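Local coordinates for protein xylosidase (Xanthomonas axonopodis pv. citri, PDB 6XN2) that probably hydrolyses xylo-oligosaccharides to release xylose, as a family 43 glycoside hydrolase that binds xylose units in its pocket, at residues Ala53-Asp57 against Gly58-Ile62; Gln103-Val107 against Arg108-Trp112; Ala220-His223 against Glu224-Asp228. One frame throughout, in Å; residues are numbered along the deposited sequence.

Interaction 1: Ala53-Asp57 against Gly58-Ile62; sequences AHVFD and GALYI
Y61 reaches back along a tight beta hairpin to meet F56 and, through a water, D57; the two strands belong to a blade of the five-bladed propeller characteristic of family 43 hydrolases. A type I' turn from F56 to A59 reverses the chain, and both D57 and G58 have the positive phi this turn requires. Register is fixed by two hydrogen-bonded pairs, F56 with A59 and H54 with Y61; in the latter, H54 N gives a nearly straight bond to Y61 O (2.8 Å, 165°). On one face of the hairpin the V55 and L60 side chains cross at about a right angle, CG2 of V55 4.2 Å from CD1 of L60, and both touch F314. On the face shared by F56 and Y61, H54 NE2 is hydrogen-bonded to D121 OD1.

Traced outward, the Y61 side chain starts with CB 4.1 Å from H54 O. Its CG lies beside the backbone N (chi1 -72°), which sends the ring along the strand toward the turn. There Y61 CD1 packs on F56 CB at 3.8 Å, and Y61 CE1 brings its edge to F56 O at 3.3 Å, with the oxygen in the ring plane. The hydroxyl ends the path: R90 NH1 holds it, and a water 2.7 Å from Y61 OH donates to D57 O at 3.1 Å.

Interaction 2: Gln103-Val107 against Arg108-Trp112; sequences QVLHV and RDVPW
H106 and R108 are stacked: the guanidinium lies flat on one face of the imidazole, with centres 3.6 Å apart and planes only 10° from parallel. R108 NH1 sits toward the rim of the ring, 3.4 Å from H106 NE2, but the angle there is too poor for a hydrogen bond, so the pair is held by face-to-face contact. Two bends put the arginine in this place. Its CG takes the crowded position between N and carbonyl carbon, and a second turn at chi3 (59°) folds the end back over the ring.

The same imidazole also works at its edge. R108 N donates to H106 ND1 at 3.1 Å, almost straight (174°) and close to the ring plane, which fixes the ring's rotation and presents its face to the arginine. Because ND1 accepts here, the histidine is probably neutral, with its proton on NE2.

Around this stack the backbone winds into a short 3-10 turn. D109 N reaches H106 O at 3.0 Å, and V110 N reaches V107 O at 3.0 Å; both donors lie well above the carbonyl planes. A water accepts from H106 N and donates to D109 OD2 at an unusually short 2.5 Å.

On the inner side, V110 CG2 meets L105 CD1 at 4.0 Å, the two side chains crossing at about a right angle, and also comes within 3.7 Å of H106 O. The turn follows strand 99-106, the edge strand of one propeller blade, as the chain leaves for the next; just past the strand V107 keeps a backbone hydrogen bond to A84. L105 and V110 pack together against F133 of strand 128-136 and A158 of strand 157-158, in the sheet that follows.

Interaction 3: Ala220-His223 against Glu224-Asp228; sequences ARLH and ERMID
This is a local turn contact in which H223 bonds to residues up to five positions ahead, at the point where strand 218-221 leaves its beta-propeller blade for the loop leading to strand 234-239. A type I beta turn from H223 to M226 forms its centre. M226 N donates to H223 O at 2.8 Å, from well above the carbonyl plane, and this bond closes the turn.

The histidine side chain supplies a second closure. R225 N points at H223 ND1 at 3.1 Å with an angle of 175°, lying close to the ring plane, so the imidazole acts as an acceptor through its edge and is held in rotation. Its CG stands opposite the backbone N (chi1 -169°), which brings ND1 to the R225 N-H; as the acceptor, ND1 probably carries no proton. Two neighbours flank the ring: E224 runs alongside, its CG 3.5 Å from H223 CE1 and its carboxylate well tilted from the ring plane, while the aliphatic part of R225 comes up with CG 3.4 Å from H223 ND1.

A wider loop follows. M226 has a positive phi (70°), and the chain then turns back; D228 O accepts from H223 N at 3.0 Å. R225 and D228 are linked by a salt bridge, NH1 to OD2 at 2.9 Å, although its hydrogen bond is weak in angle.

Beneath the turn, L222 and M226 are buried between blades. L222 packs on H181 and L183 of its own sheet and on Y132, while M226 touches A123, R125 and Y130 of the preceding sheet; Y132 OH also bonds to M226 O. Within the contact, L222 CD1 approaches M226 SD at 4.3 Å, and CD2 of L222 lies 3.8 Å from D228 O.

Overall arrangement
The three contacts follow one another along the chain and do not touch: centres are about 23 Å apart between interactions 1 and 2, and about 21 Å for either with interaction 3. Within one four-stranded antiparallel sheet, interaction 1 joins edge strand 47-56 to 59-67, and interaction 2 lies at the end of the opposite edge strand, 99-106; interaction 3 belongs to the mixed sheet containing strand 218-221. All three reach the sheet running from strand 121-125 to strand 157-158. Interactions 2 and 3 share a device, a histidine ND1 accepting the backbone N-H two residues on. The contacts thus mark different blade edges of the propeller, interaction 1 on the strand bearing xylose-pocket residue D50, whereas the V107 side chain is about 13 Å from bound xylose.

Interaction 1: Ala53-Asp57 against Gly58-Ile62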
loop_
_atom_site.group_PDB
_atom_site.type_symbol
_atom_site.label_atom_id
_atom_site.label_comp_id
_atom_site.label_asym_id
_atom_site.label_seq_id
_atom_site.Cartn_x
_atom_site.Cartn_y
_atom_site.Cartn_z
ATOM N N ALA A 53 -1.285 7.150 -3.944
ATOM C CA ALA A 53 -1.706 8.414 -4.574
ATOM C C ALA A 53 -2.233 9.401 -3.548
ATOM O O ALA A 53 -2.995 9.017 -2.694
ATOM C CB ALA A 53 -2.736 8.142 -5.618
ATOM N N HIS A 54 -1.806 10.649 -3.690
ATOM C CA HIS A 54 -2.275 11.723 -2.790
ATOM C C HIS A 54 -2.520 12.995 -3.596
ATOM O O HIS A 54 -1.883 13.177 -4.586
ATOM C CB HIS A 54 -1.213 12.009 -1.736
ATOM C CG HIS A 54 -1.037 10.918 -0.750
ATOM N ND1 HIS A 54 -1.643 10.934 0.454
ATOM C CD2 HIS A 54 -0.314 9.794 -0.785
ATOM C CE1 HIS A 54 -1.315 9.865 1.114
ATOM N NE2 HIS A 54 -0.520 9.152 0.380
ATOM N N VAL A 55 -3.449 13.812 -3.136
ATOM C CA VAL A 55 -3.668 15.139 -3.754
ATOM C C VAL A 55 -2.997 16.138 -2.822
ATOM O O VAL A 55 -3.514 16.359 -1.749
ATOM C CB VAL A 55 -5.146 15.484 -3.945
ATOM C CG1 VAL A 55 -5.290 16.942 -4.307
ATOM C CG2 VAL A 55 -5.787 14.615 -5.000
ATOM N N PHE A 56 -1.846 16.631 -3.241
ATOM C CA PHE A 56 -1.076 17.623 -2.473
ATOM C C PHE A 56 -0.944 18.863 -3.340
ATOM O O PHE A 56 -0.657 18.751 -4.496
ATOM C CB PHE A 56 0.329 17.108 -2.194
ATOM C CG PHE A 56 0.402 15.948 -1.245
ATOM C CD1 PHE A 56 -0.535 15.788 -0.247
ATOM C CD2 PHE A 56 1.408 15.019 -1.345
ATOM C CE1 PHE A 56 -0.465 14.720 0.624
ATOM C CE2 PHE A 56 1.473 13.958 -0.467
ATOM C CZ PHE A 56 0.547 13.818 0.520
ATOM N N ASP A 57 -1.225 20.005 -2.744
ATOM C CA ASP A 57 -1.069 21.267 -3.426
ATOM C C ASP A 57 -1.778 21.332 -4.790
ATOM O O ASP A 57 -1.223 21.769 -5.755
ATOM C CB ASP A 57 0.421 21.615 -3.521
ATOM C CG ASP A 57 1.088 21.651 -2.168
ATOM O OD1 ASP A 57 0.516 22.289 -1.280
ATOM O OD2 ASP A 57 2.140 21.047 -1.967
ATOM N N GLY A 58 -3.011 20.869 -4.826
ATOM C CA GLY A 58 -3.790 20.902 -6.032
ATOM C C GLY A 58 -3.494 19.927 -7.146
ATOM O O GLY A 58 -4.185 19.919 -8.130
ATOM N N ALA A 59 -2.459 19.137 -7.008
ATOM C CA ALA A 59 -2.111 18.136 -8.018
ATOM C C ALA A 59 -2.033 16.741 -7.412
ATOM O O ALA A 59 -1.898 16.588 -6.195
ATOM C CB ALA A 59 -0.794 18.498 -8.694
ATOM N N LEU A 60 -2.137 15.726 -8.261
ATOM C CA LEU A 60 -2.067 14.346 -7.805
ATOM C C LEU A 60 -0.629 13.864 -7.853
ATOM O O LEU A 60 -0.020 13.815 -8.924
ATOM C CB LEU A 60 -2.955 13.441 -8.655
ATOM C CG LEU A 60 -2.946 11.957 -8.258
ATOM C CD1 LEU A 60 -4.138 11.640 -7.379
ATOM C CD2 LEU A 60 -2.911 11.083 -9.492
ATOM N N TYR A 61 -0.085 13.543 -6.681
ATOM C CA TYR A 61 1.260 12.985 -6.569
ATOM C C TYR A 61 1.184 11.490 -6.285
ATOM O O TYR A 61 0.365 11.047 -5.487
ATOM C CB TYR A 61 2.050 13.696 -5.466
ATOM C CG TYR A 61 2.445 15.097 -5.840
ATOM C CD1 TYR A 61 1.575 16.163 -5.641
ATOM C CD2 TYR A 61 3.685 15.359 -6.406
ATOM C CE1 TYR A 61 1.939 17.451 -5.995
ATOM C CE2 TYR A 61 4.054 16.650 -6.757
ATOM C CZ TYR A 61 3.179 17.686 -6.553
ATOM O OH TYR A 61 3.554 18.967 -6.916
ATOM N N ILE A 62 2.026 10.713 -6.953
ATOM C CA ILE A 62 2.061 9.275 -6.717
ATOM C C ILE A 62 3.428 8.876 -6.180
ATOM O O ILE A 62 4.465 9.295 -6.709
ATOM C CB ILE A 62 1.754 8.484 -7.999
ATOM C CG1 ILE A 62 0.484 9.020 -8.660
ATOM C CG2 ILE A 62 1.638 6.999 -7.692
ATOM C CD1 ILE A 62 0.254 8.467 -10.054
HETATM O O HOH W 1 1.545 20.778 -6.692
#

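Interaction 2: Gln103-Val107 against Arg108-Trp112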
loop_
_atom_site.group_PDB
_atom_site.type_symbol
_atom_site.label_atom_id
_atom_site.label_comp_id
_atom_site.label_asym_id
_atom_site.label_seq_id
_atom_site.Cartn_x
_atom_site.Cartn_y
_atom_site.Cartn_z
ATOM N N GLN A 103 14.244 10.834 -9.170
ATOM C CA GLN A 103 14.583 10.073 -7.952
ATOM C C GLN A 103 14.623 11.027 -6.769
ATOM O O GLN A 103 15.221 12.071 -6.885
ATOM C CB GLN A 103 15.921 9.384 -8.115
ATOM C CG GLN A 103 16.166 8.359 -7.042
ATOM C CD GLN A 103 17.546 7.799 -7.204
ATOM O OE1 GLN A 103 17.779 6.934 -8.022
ATOM N NE2 GLN A 103 18.468 8.313 -6.420
ATOM N N VAL A 104 14.002 10.633 -5.673
ATOM C CA VAL A 104 13.951 11.507 -4.520
ATOM C C VAL A 104 14.574 10.996 -3.246
ATOM O O VAL A 104 14.695 11.728 -2.325
ATOM C CB VAL A 104 12.524 11.974 -4.213
ATOM C CG1 VAL A 104 11.905 12.625 -5.400
ATOM C CG2 VAL A 104 11.664 10.852 -3.724
ATOM N N LEU A 105 14.952 9.737 -3.237
ATOM C CA LEU A 105 15.562 9.113 -2.096
ATOM C C LEU A 105 16.207 7.832 -2.530
ATOM O O LEU A 105 15.641 7.097 -3.287
ATOM C CB LEU A 105 14.544 8.810 -0.998
ATOM C CG LEU A 105 15.059 8.154 0.270
ATOM C CD1 LEU A 105 16.099 9.000 0.946
ATOM C CD2 LEU A 105 13.964 7.795 1.234
ATOM N N HIS A 106 17.411 7.603 -2.030
ATOM C CA HIS A 106 18.163 6.369 -2.334
ATOM C C HIS A 106 18.561 5.746 -1.007
ATOM O O HIS A 106 18.827 6.480 -0.093
ATOM C CB HIS A 106 19.367 6.664 -3.229
ATOM C CG HIS A 106 19.978 5.451 -3.830
ATOM N ND1 HIS A 106 20.836 4.643 -3.156
ATOM C CD2 HIS A 106 19.872 4.916 -5.054
ATOM C CE1 HIS A 106 21.196 3.647 -3.916
ATOM N NE2 HIS A 106 20.629 3.797 -5.073
ATOM N N VAL A 107 18.689 4.423 -0.969
ATOM C CA VAL A 107 19.045 3.649 0.254
ATOM C C VAL A 107 20.434 4.015 0.777
ATOM O O VAL A 107 20.651 3.901 1.953
ATOM C CB VAL A 107 18.905 2.143 0.009
ATOM C CG1 VAL A 107 19.967 1.631 -0.932
ATOM C CG2 VAL A 107 18.885 1.367 1.310
ATOM N N ARG A 108 21.338 4.489 -0.073
ATOM C CA ARG A 108 22.670 4.960 0.349
ATOM C C ARG A 108 22.571 6.158 1.315
ATOM O O ARG A 108 23.490 6.330 2.084
ATOM C CB ARG A 108 23.502 5.259 -0.897
ATOM C CG ARG A 108 23.244 6.624 -1.502
ATOM C CD ARG A 108 24.234 6.992 -2.570
ATOM N NE ARG A 108 24.219 6.028 -3.645
ATOM C CZ ARG A 108 23.606 6.253 -4.768
ATOM N NH1 ARG A 108 23.586 5.344 -5.720
ATOM N NH2 ARG A 108 22.994 7.401 -4.926
ATOM N N ASP A 109 21.512 6.968 1.260
ATOM C CA ASP A 109 21.302 8.127 2.157
ATOM C C ASP A 109 20.409 7.747 3.338
ATOM O O ASP A 109 20.034 8.623 4.073
ATOM C CB ASP A 109 20.798 9.320 1.364
ATOM C CG ASP A 109 21.825 9.772 0.354
ATOM O OD1 ASP A 109 22.974 9.838 0.715
ATOM O OD2 ASP A 109 21.453 10.019 -0.768
ATOM N N VAL A 110 20.076 6.469 3.461
ATOM C CA VAL A 110 19.309 5.956 4.628
ATOM C C VAL A 110 20.304 5.149 5.463
ATOM O O VAL A 110 20.493 3.995 5.185
ATOM C CB VAL A 110 18.105 5.109 4.199
ATOM C CG1 VAL A 110 17.304 4.671 5.402
ATOM C CG2 VAL A 110 17.230 5.866 3.229
ATOM N N PRO A 111 20.922 5.751 6.490
ATOM C CA PRO A 111 21.970 5.107 7.257
ATOM C C PRO A 111 21.584 3.799 7.945
ATOM O O PRO A 111 22.394 2.949 8.027
ATOM C CB PRO A 111 22.315 6.140 8.323
ATOM C CG PRO A 111 21.856 7.427 7.746
ATOM C CD PRO A 111 20.611 7.077 6.977
ATOM N N TRP A 112 20.348 3.699 8.398
ATOM C CA TRP A 112 19.928 2.510 9.132
ATOM C C TRP A 112 19.559 1.347 8.210
ATOM O O TRP A 112 19.466 0.207 8.656
ATOM C CB TRP A 112 18.743 2.837 10.056
ATOM C CG TRP A 112 17.479 3.233 9.341
ATOM C CD1 TRP A 112 17.064 4.503 9.047
ATOM C CD2 TRP A 112 16.462 2.355 8.838
ATOM N NE1 TRP A 112 15.855 4.469 8.390
ATOM C CE2 TRP A 112 15.468 3.162 8.246
ATOM C CE3 TRP A 112 16.300 0.964 8.824
ATOM C CZ2 TRP A 112 14.327 2.624 7.651
ATOM C CZ3 TRP A 112 15.167 0.430 8.229
ATOM C CH2 TRP A 112 14.198 1.256 7.652
HETATM O O HOH W 2 19.040 10.070 -1.545
#

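Interaction 3: Ala220-His223 against Glu224-Asp228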
loop_
_atom_site.group_PDB
_atom_site.type_symbol
_atom_site.label_atom_id
_atom_site.label_comp_id
_atom_site.label_asym_id
_atom_site.label_seq_id
_atom_site.Cartn_x
_atom_site.Cartn_y
_atom_site.Cartn_z
ATOM N N ALA A 220 -1.210 3.253 14.351
ATOM C CA ALA A 220 -0.739 4.121 15.393
ATOM C C ALA A 220 -0.876 5.561 14.982
ATOM O O ALA A 220 -0.467 5.938 13.941
ATOM C CB ALA A 220 0.684 3.826 15.714
ATOM N N ARG A 221 -1.445 6.364 15.854
ATOM C CA ARG A 221 -1.547 7.776 15.570
ATOM C C ARG A 221 -0.145 8.354 15.549
ATOM O O ARG A 221 0.697 8.004 16.315
ATOM C CB ARG A 221 -2.409 8.519 16.601
ATOM C CG ARG A 221 -2.634 9.971 16.261
ATOM C CD ARG A 221 -3.498 10.716 17.227
ATOM N NE ARG A 221 -2.871 10.930 18.512
ATOM C CZ ARG A 221 -2.028 11.923 18.785
ATOM N NH1 ARG A 221 -1.670 12.790 17.851
ATOM N NH2 ARG A 221 -1.515 12.026 19.995
ATOM N N LEU A 222 0.082 9.254 14.628
ATOM C CA LEU A 222 1.341 9.877 14.522
ATOM C C LEU A 222 1.426 11.113 15.393
ATOM O O LEU A 222 0.492 11.804 15.581
ATOM C CB LEU A 222 1.590 10.291 13.073
ATOM C CG LEU A 222 1.940 9.188 12.091
ATOM C CD1 LEU A 222 1.918 9.687 10.678
ATOM C CD2 LEU A 222 3.267 8.572 12.392
ATOM N N HIS A 223 2.629 11.369 15.849
ATOM C CA HIS A 223 2.896 12.593 16.620
ATOM C C HIS A 223 2.782 13.767 15.651
ATOM O O HIS A 223 3.079 13.645 14.480
ATOM C CB HIS A 223 4.279 12.482 17.259
ATOM C CG HIS A 223 4.607 13.524 18.270
ATOM N ND1 HIS A 223 5.073 14.761 17.929
ATOM C CD2 HIS A 223 4.564 13.508 19.611
ATOM C CE1 HIS A 223 5.275 15.467 19.008
ATOM N NE2 HIS A 223 4.990 14.723 20.043
ATOM N N GLU A 224 2.534 14.950 16.185
ATOM C CA GLU A 224 2.478 16.163 15.402
ATOM C C GLU A 224 3.753 16.446 14.624
ATOM O O GLU A 224 3.733 17.053 13.613
ATOM C CB GLU A 224 2.110 17.358 16.282
ATOM C CG GLU A 224 3.180 17.704 17.290
ATOM C CD GLU A 224 2.752 18.725 18.332
ATOM O OE1 GLU A 224 1.980 19.637 18.008
ATOM O OE2 GLU A 224 3.212 18.623 19.469
ATOM N N ARG A 225 4.921 16.020 15.102
ATOM C CA ARG A 225 6.212 16.163 14.392
ATOM C C ARG A 225 6.346 15.178 13.218
ATOM O O ARG A 225 7.317 15.294 12.540
ATOM C CB ARG A 225 7.361 15.999 15.377
ATOM C CG ARG A 225 7.630 14.560 15.755
ATOM C CD ARG A 225 8.610 14.484 16.896
ATOM N NE ARG A 225 9.836 15.190 16.622
ATOM C CZ ARG A 225 10.987 14.942 17.201
ATOM N NH1 ARG A 225 11.088 13.964 18.071
ATOM N NH2 ARG A 225 12.041 15.656 16.896
ATOM N N MET A 226 5.444 14.199 13.096
ATOM C CA MET A 226 5.306 13.268 12.001
ATOM C C MET A 226 6.335 12.221 11.819
ATOM O O MET A 226 6.128 11.306 11.094
ATOM C CB MET A 226 5.076 13.993 10.679
ATOM C CG MET A 226 3.882 14.895 10.672
ATOM S SD MET A 226 2.381 13.958 10.591
ATOM C CE MET A 226 2.386 13.600 8.850
ATOM N N ILE A 227 7.444 12.351 12.494
ATOM C CA ILE A 227 8.507 11.367 12.299
ATOM C C ILE A 227 8.559 10.361 13.458
ATOM O O ILE A 227 9.398 9.458 13.473
ATOM C CB ILE A 227 9.874 12.050 12.138
ATOM C CG1 ILE A 227 10.257 12.778 13.426
ATOM C CG2 ILE A 227 9.855 13.014 10.958
ATOM C CD1 ILE A 227 11.605 13.431 13.349
ATOM N N ASP A 228 7.603 10.484 14.359
ATOM C CA ASP A 228 7.498 9.547 15.494
ATOM C C ASP A 228 6.040 9.166 15.695
ATOM O O ASP A 228 5.198 9.938 15.370
ATOM C CB ASP A 228 7.977 10.183 16.792
ATOM C CG ASP A 228 9.454 10.466 16.818
ATOM O OD1 ASP A 228 10.209 9.615 16.455
ATOM O OD2 ASP A 228 9.809 11.529 17.233
#